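Local coordinates for Rv3651-like N-terminal domain-containing protein (Mycobacterium tuberculosis, PDB 4Q6U) that is of unknown function but, as a protein built from three sensor-type domains of the GAF and PAS classes, probably takes part in signal sensing, at residues L254-Q259 and Y264-S269; L300-H305 and V310-T315. All blocks are in the same frame, centred on the assembly; numbering follows the deposited sequence.

How the contacts relate
Both contacts lie in the C-terminal PAS-like domain, about 12 Å apart between centres, and reach the same antiparallel sheet: contact 1 at the outermost strand 253-256, contact 2 at the opposite edge, where outermost strand 296-303 pairs with its neighbour 309-320. Contact 2 is the buried one, with four backbone hydrogen bonds and aliphatic packing on one face. Contact 1 is partly buried and has no hydrogen bond across it; a single tryptophan pair bridges strand 253-256 and the loop that leads on toward strand 296-303. The two meet directly, since Asp-265 N lies 2.9 Å from Pro-303 O and Arg-268 NH1 2.8 Å from Gly-304 O, both probable hydrogen bonds tying the loop to the hairpin.

Contact 1. Residues L254-Q259 and Y264-S269; sequences LKWLDQ and YDWRRS
Trp-256 and Trp-266 form a T-shaped (edge-to-face) pair that links an outer strand of the C-terminal PAS-like sheet to the loop following it. The edge of Trp-256 meets the face of Trp-266, with the planes at 72° and the five-membered ring of the first 4.5 Å, centroid to centroid, from the six-membered ring of the second. Trp-256 NE1 comes in over the benzo part of that face, 3.5 Å from Trp-266 CH2, while Trp-256 CZ2 stands 3.7 Å from Trp-266 CG and spreads the touch onto the pyrrole half. Trp-266 gets there with CG between its own backbone N and carbonyl carbon (chi1 57°). Its opposite face is met by CG of the adjacent Arg-267, which places the indole between an aliphatic carbon and the other tryptophan.

Farther out, Trp-256 also packs on Leu-332 of strand 325-333, and Trp-266 touches Glu-146 and Pro-260. Lys-255 NZ forms a salt bridge with Glu-157 at the start of helix 157-165, and Asp-258, just past the strand, with both Arg-151 and Arg-243.

Behind Trp-266, Asp-265 organises the turn. Its carboxylate makes an Asx motif, OD1 accepting from Arg-268 N at 2.9 Å from above the carboxylate plane, and OD2 forms a salt bridge with Arg-268 NH1. Asp-265 O accepts from Ser-269 OG at 2.9 Å and from Ser-269 N at a longer 3.3 Å, the two donors arriving from opposite faces of its plane.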
loop_
_atom_site.group_PDB
_atom_site.type_symbol
_atom_site.label_atom_id
_atom_site.label_comp_id
_atom_site.label_asym_id
_atom_site.label_seq_id
_atom_site.Cartn_x
_atom_site.Cartn_y
_atom_site.Cartn_z
ATOM N N LEU B 254 19.853 -4.652 -2.680
ATOM C CA LEU B 254 18.657 -4.529 -3.524
ATOM C C LEU B 254 18.093 -3.114 -3.580
ATOM O O LEU B 254 17.787 -2.602 -4.661
ATOM C CB LEU B 254 17.559 -5.471 -3.036
ATOM C CG LEU B 254 17.907 -6.948 -2.872
ATOM C CD1 LEU B 254 16.744 -7.672 -2.223
ATOM C CD2 LEU B 254 18.275 -7.596 -4.215
ATOM N N LYS B 255 17.939 -2.489 -2.415
ATOM C CA LYS B 255 17.276 -1.192 -2.342
ATOM C C LYS B 255 17.664 -0.413 -1.098
ATOM O O LYS B 255 17.753 -0.983 -0.014
ATOM C CB LYS B 255 15.753 -1.365 -2.356
ATOM C CG LYS B 255 15.014 -0.029 -2.379
ATOM C CD LYS B 255 13.530 -0.205 -2.332
ATOM C CE LYS B 255 12.841 1.142 -2.318
ATOM N NZ LYS B 255 12.697 1.760 -3.672
ATOM N N TRP B 256 17.881 0.889 -1.255
ATOM C CA TRP B 256 18.062 1.778 -0.106
ATOM C C TRP B 256 16.703 2.277 0.368
ATOM O O TRP B 256 15.893 2.710 -0.445
ATOM C CB TRP B 256 18.949 2.968 -0.457
ATOM C CG TRP B 256 20.385 2.593 -0.665
ATOM C CD1 TRP B 256 21.048 2.524 -1.852
ATOM C CD2 TRP B 256 21.325 2.223 0.347
ATOM N NE1 TRP B 256 22.357 2.137 -1.643
ATOM C CE2 TRP B 256 22.546 1.936 -0.298
ATOM C CE3 TRP B 256 21.248 2.099 1.743
ATOM C CZ2 TRP B 256 23.684 1.545 0.397
ATOM C CZ3 TRP B 256 22.384 1.707 2.436
ATOM C CH2 TRP B 256 23.586 1.434 1.762
ATOM N N LEU B 257 16.464 2.217 1.676
ATOM C CA LEU B 257 15.191 2.665 2.258
ATOM C C LEU B 257 15.350 4.065 2.837
ATOM O O LEU B 257 14.395 4.816 2.976
ATOM C CB LEU B 257 14.718 1.685 3.325
ATOM C CG LEU B 257 14.362 0.294 2.807
ATOM C CD1 LEU B 257 13.929 -0.596 3.951
ATOM C CD2 LEU B 257 13.271 0.366 1.738
ATOM N N ASP B 258 16.582 4.397 3.191
ATOM C CA ASP B 258 16.970 5.759 3.505
ATOM C C ASP B 258 17.949 6.182 2.424
ATOM O O ASP B 258 18.016 5.542 1.381
ATOM C CB ASP B 258 17.603 5.834 4.892
ATOM C CG ASP B 258 16.708 5.247 5.953
ATOM O OD1 ASP B 258 15.523 5.637 5.988
ATOM O OD2 ASP B 258 17.173 4.390 6.736
ATOM N N GLN B 259 18.710 7.241 2.657
ATOM C CA GLN B 259 19.744 7.610 1.697
ATOM C C GLN B 259 20.928 6.648 1.814
ATOM O O GLN B 259 21.170 6.080 2.876
ATOM C CB GLN B 259 20.200 9.058 1.909
ATOM C CG GLN B 259 19.151 10.094 1.528
ATOM C CD GLN B 259 18.429 9.762 0.226
ATOM O OE1 GLN B 259 19.050 9.648 -0.828
ATOM N NE2 GLN B 259 17.105 9.603 0.300
ATOM N N TYR B 264 30.878 2.749 3.496
ATOM C CA TYR B 264 31.638 1.762 2.738
ATOM C C TYR B 264 31.307 1.844 1.240
ATOM O O TYR B 264 30.333 2.476 0.844
ATOM C CB TYR B 264 31.377 0.355 3.295
ATOM C CG TYR B 264 30.047 -0.270 2.890
ATOM C CD1 TYR B 264 28.859 0.091 3.509
ATOM C CD2 TYR B 264 29.994 -1.244 1.905
ATOM C CE1 TYR B 264 27.657 -0.492 3.137
ATOM C CE2 TYR B 264 28.797 -1.829 1.528
ATOM C CZ TYR B 264 27.637 -1.456 2.145
ATOM O OH TYR B 264 26.457 -2.048 1.762
ATOM N N ASP B 265 32.135 1.219 0.410
ATOM C CA ASP B 265 31.995 1.343 -1.038
ATOM C C ASP B 265 31.071 0.266 -1.584
ATOM O O ASP B 265 31.530 -0.715 -2.177
ATOM C CB ASP B 265 33.374 1.270 -1.718
ATOM C CG ASP B 265 33.368 1.861 -3.125
ATOM O OD1 ASP B 265 32.278 2.010 -3.720
ATOM O OD2 ASP B 265 34.457 2.167 -3.644
ATOM N N TRP B 266 29.767 0.459 -1.383
ATOM C CA TRP B 266 28.757 -0.465 -1.879
ATOM C C TRP B 266 28.657 -0.427 -3.407
ATOM O O TRP B 266 28.275 -1.418 -4.025
ATOM C CB TRP B 266 27.378 -0.159 -1.249
ATOM C CG TRP B 266 26.912 1.249 -1.471
ATOM C CD1 TRP B 266 27.245 2.354 -0.735
ATOM C CD2 TRP B 266 26.027 1.706 -2.499
ATOM N NE1 TRP B 266 26.628 3.470 -1.251
ATOM C CE2 TRP B 266 25.870 3.098 -2.327
ATOM C CE3 TRP B 266 25.350 1.071 -3.547
ATOM C CZ2 TRP B 266 25.067 3.870 -3.175
ATOM C CZ3 TRP B 266 24.542 1.841 -4.382
ATOM C CH2 TRP B 266 24.417 3.225 -4.191
ATOM N N ARG B 267 29.013 0.703 -4.015
ATOM C CA ARG B 267 28.904 0.824 -5.476
ATOM C C ARG B 267 29.991 0.031 -6.203
ATOM O O ARG B 267 29.703 -0.722 -7.136
ATOM C CB ARG B 267 28.947 2.298 -5.894
ATOM C CG ARG B 267 27.641 3.042 -5.581
ATOM C CD ARG B 267 27.636 4.478 -6.095
ATOM N NE ARG B 267 27.836 4.544 -7.540
ATOM C CZ ARG B 267 28.923 5.047 -8.116
ATOM N NH1 ARG B 267 29.895 5.545 -7.369
ATOM N NH2 ARG B 267 29.034 5.059 -9.434
ATOM N N ARG B 268 31.234 0.185 -5.768
ATOM C CA ARG B 268 32.343 -0.543 -6.398
ATOM C C ARG B 268 32.198 -2.046 -6.172
ATOM O O ARG B 268 32.448 -2.847 -7.075
ATOM C CB ARG B 268 33.683 -0.066 -5.851
ATOM C CG ARG B 268 34.906 -0.662 -6.569
ATOM C CD ARG B 268 36.166 -0.423 -5.774
ATOM N NE ARG B 268 36.276 -1.355 -4.649
ATOM C CZ ARG B 268 36.459 -0.991 -3.382
ATOM N NH1 ARG B 268 36.562 0.294 -3.064
ATOM N NH2 ARG B 268 36.545 -1.916 -2.431
ATOM N N SER B 269 31.791 -2.432 -4.963
ATOM C CA SER B 269 31.771 -3.850 -4.622
ATOM C C SER B 269 30.502 -4.551 -5.123
ATOM O O SER B 269 30.350 -5.758 -4.941
ATOM C CB SER B 269 31.937 -4.045 -3.106
ATOM O OG SER B 269 30.832 -3.502 -2.396
#

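Contact 2. Residues L300-H305 and V310-T315; sequences LRLPGH and VPVHVT
Leu-302 packs against Val-312 on the face of a beta hairpin, antiparallel strands 296-303 and 309-320, that carries Leu-300, Leu-302, Val-310, Val-312 and Val-314. From its CB, which sits 4.1 Å from Val-310 O, the chain runs to CG, placed anti to the carbonyl carbon (chi1 -58°), and then to CD1, which ends 3.9 Å from both CB and CG2 of Val-312. The contact is diagonal, since Leu-302 pairs through its backbone with Val-310, and the two side chains cross at about a right angle. Two residues along, on the same face, Leu-300 CD1 meets Val-314 CG2 at 4.0 Å, again at about a right angle.

Underneath, Leu-300 with Val-312 and Leu-302 with Val-310 are hydrogen-bonded pairs, each closed by two reciprocal bonds; the shortest, Val-312 N to Leu-300 O and Val-310 N to Leu-302 O, are both 2.8 Å. Between them Arg-301 and Pro-311 form a non-hydrogen-bonded pair, and Arg-301 CA makes a CA-H...O contact with Val-310 O. Just past the end of strand 296-303, Gly-304 CA comes 3.8 Å from Val-310 CG2.

Arg-301 and Pro-311 occupy the other face of the sheet. There the guanidinium of Arg-301 forms a salt bridge with Asp-280, and Pro-311 touches Leu-340 of helix 337-343. On the leucine-valine face, Tyr-264 packs on Leu-302, while Val-312 and Val-314 both rest on Leu-332 of the adjoining strand 325-333.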
loop_
_atom_site.group_PDB
_atom_site.type_symbol
_atom_site.label_atom_id
_atom_site.label_comp_id
_atom_site.label_asym_id
_atom_site.label_seq_id
_atom_site.Cartn_x
_atom_site.Cartn_y
_atom_site.Cartn_z
ATOM N N LEU B 300 30.265 -6.346 10.809
ATOM C CA LEU B 300 30.850 -6.973 9.632
ATOM C C LEU B 300 31.858 -6.047 8.965
ATOM O O LEU B 300 31.674 -4.834 8.932
ATOM C CB LEU B 300 29.760 -7.364 8.626
ATOM C CG LEU B 300 28.611 -8.241 9.137
ATOM C CD1 LEU B 300 27.590 -8.443 8.035
ATOM C CD2 LEU B 300 29.132 -9.582 9.631
ATOM N N ARG B 301 32.924 -6.618 8.422
ATOM C CA ARG B 301 33.868 -5.811 7.672
ATOM C C ARG B 301 33.430 -5.767 6.211
ATOM O O ARG B 301 33.355 -6.795 5.540
ATOM C CB ARG B 301 35.287 -6.355 7.828
ATOM C CG ARG B 301 35.883 -6.061 9.204
ATOM C CD ARG B 301 37.115 -6.920 9.481
ATOM N NE ARG B 301 36.740 -8.310 9.715
ATOM C CZ ARG B 301 37.603 -9.286 9.977
ATOM N NH1 ARG B 301 38.906 -9.033 10.040
ATOM N NH2 ARG B 301 37.161 -10.519 10.175
ATOM N N LEU B 302 33.103 -4.565 5.748
ATOM C CA LEU B 302 32.655 -4.340 4.374
ATOM C C LEU B 302 33.736 -3.580 3.601
ATOM O O LEU B 302 34.555 -2.901 4.207
ATOM C CB LEU B 302 31.335 -3.570 4.377
ATOM C CG LEU B 302 30.218 -4.278 5.148
ATOM C CD1 LEU B 302 28.972 -3.420 5.213
ATOM C CD2 LEU B 302 29.920 -5.610 4.481
ATOM N N PRO B 303 33.741 -3.690 2.259
ATOM C CA PRO B 303 34.780 -3.048 1.439
ATOM C C PRO B 303 34.860 -1.533 1.612
ATOM O O PRO B 303 33.851 -0.856 1.505
ATOM C CB PRO B 303 34.358 -3.383 0.001
ATOM C CG PRO B 303 33.454 -4.544 0.113
ATOM C CD PRO B 303 32.746 -4.397 1.432
ATOM N N GLY B 304 36.056 -1.009 1.861
ATOM C CA GLY B 304 36.234 0.424 2.025
ATOM C C GLY B 304 36.484 1.230 0.757
ATOM O O GLY B 304 36.796 0.684 -0.309
ATOM N N HIS B 305 36.344 2.546 0.889
ATOM C CA HIS B 305 36.675 3.488 -0.172
ATOM C C HIS B 305 38.189 3.689 -0.326
ATOM O O HIS B 305 38.725 3.618 -1.440
ATOM C CB HIS B 305 35.999 4.834 0.093
ATOM C CG HIS B 305 34.532 4.843 -0.212
ATOM N ND1 HIS B 305 33.567 4.771 0.772
ATOM C CD2 HIS B 305 33.867 4.911 -1.389
ATOM C CE1 HIS B 305 32.372 4.800 0.212
ATOM N NE2 HIS B 305 32.523 4.881 -1.098
ATOM N N VAL B 310 36.243 -1.893 6.197
ATOM C CA VAL B 310 35.649 -0.943 7.126
ATOM C C VAL B 310 34.628 -1.669 7.994
ATOM O O VAL B 310 33.708 -2.289 7.470
ATOM C CB VAL B 310 34.972 0.232 6.374
ATOM C CG1 VAL B 310 34.093 1.037 7.306
ATOM C CG2 VAL B 310 36.032 1.121 5.731
ATOM N N PRO B 311 34.805 -1.621 9.324
ATOM C CA PRO B 311 33.832 -2.247 10.229
ATOM C C PRO B 311 32.507 -1.499 10.236
ATOM O O PRO B 311 32.490 -0.286 10.397
ATOM C CB PRO B 311 34.518 -2.171 11.603
ATOM C CG PRO B 311 35.528 -1.074 11.470
ATOM C CD PRO B 311 35.989 -1.114 10.041
ATOM N N VAL B 312 31.413 -2.222 10.041
ATOM C CA VAL B 312 30.083 -1.615 10.002
ATOM C C VAL B 312 29.161 -2.426 10.882
ATOM O O VAL B 312 29.137 -3.654 10.782
ATOM C CB VAL B 312 29.484 -1.565 8.579
ATOM C CG1 VAL B 312 27.997 -1.112 8.622
ATOM C CG2 VAL B 312 30.321 -0.675 7.654
ATOM N N HIS B 313 28.406 -1.749 11.741
ATOM C CA HIS B 313 27.461 -2.443 12.600
ATOM C C HIS B 313 26.169 -2.708 11.829
ATOM O O HIS B 313 25.526 -1.786 11.317
ATOM C CB HIS B 313 27.175 -1.643 13.869
ATOM C CG HIS B 313 26.260 -2.350 14.822
ATOM N ND1 HIS B 313 24.889 -2.343 14.679
ATOM C CD2 HIS B 313 26.523 -3.099 15.918
ATOM C CE1 HIS B 313 24.346 -3.050 15.655
ATOM N NE2 HIS B 313 25.315 -3.521 16.419
ATOM N N VAL B 314 25.799 -3.981 11.766
ATOM C CA VAL B 314 24.696 -4.443 10.940
ATOM C C VAL B 314 23.604 -5.088 11.789
ATOM O O VAL B 314 23.892 -5.945 12.624
ATOM C CB VAL B 314 25.198 -5.451 9.902
ATOM C CG1 VAL B 314 24.053 -6.074 9.169
ATOM C CG2 VAL B 314 26.167 -4.779 8.931
ATOM N N THR B 315 22.357 -4.665 11.581
ATOM C CA THR B 315 21.205 -5.269 12.255
ATOM C C THR B 315 20.213 -5.772 11.200
ATOM O O THR B 315 19.805 -5.025 10.310
ATOM C CB THR B 315 20.530 -4.277 13.212
ATOM O OG1 THR B 315 21.456 -3.910 14.240
ATOM C CG2 THR B 315 19.277 -4.889 13.849
#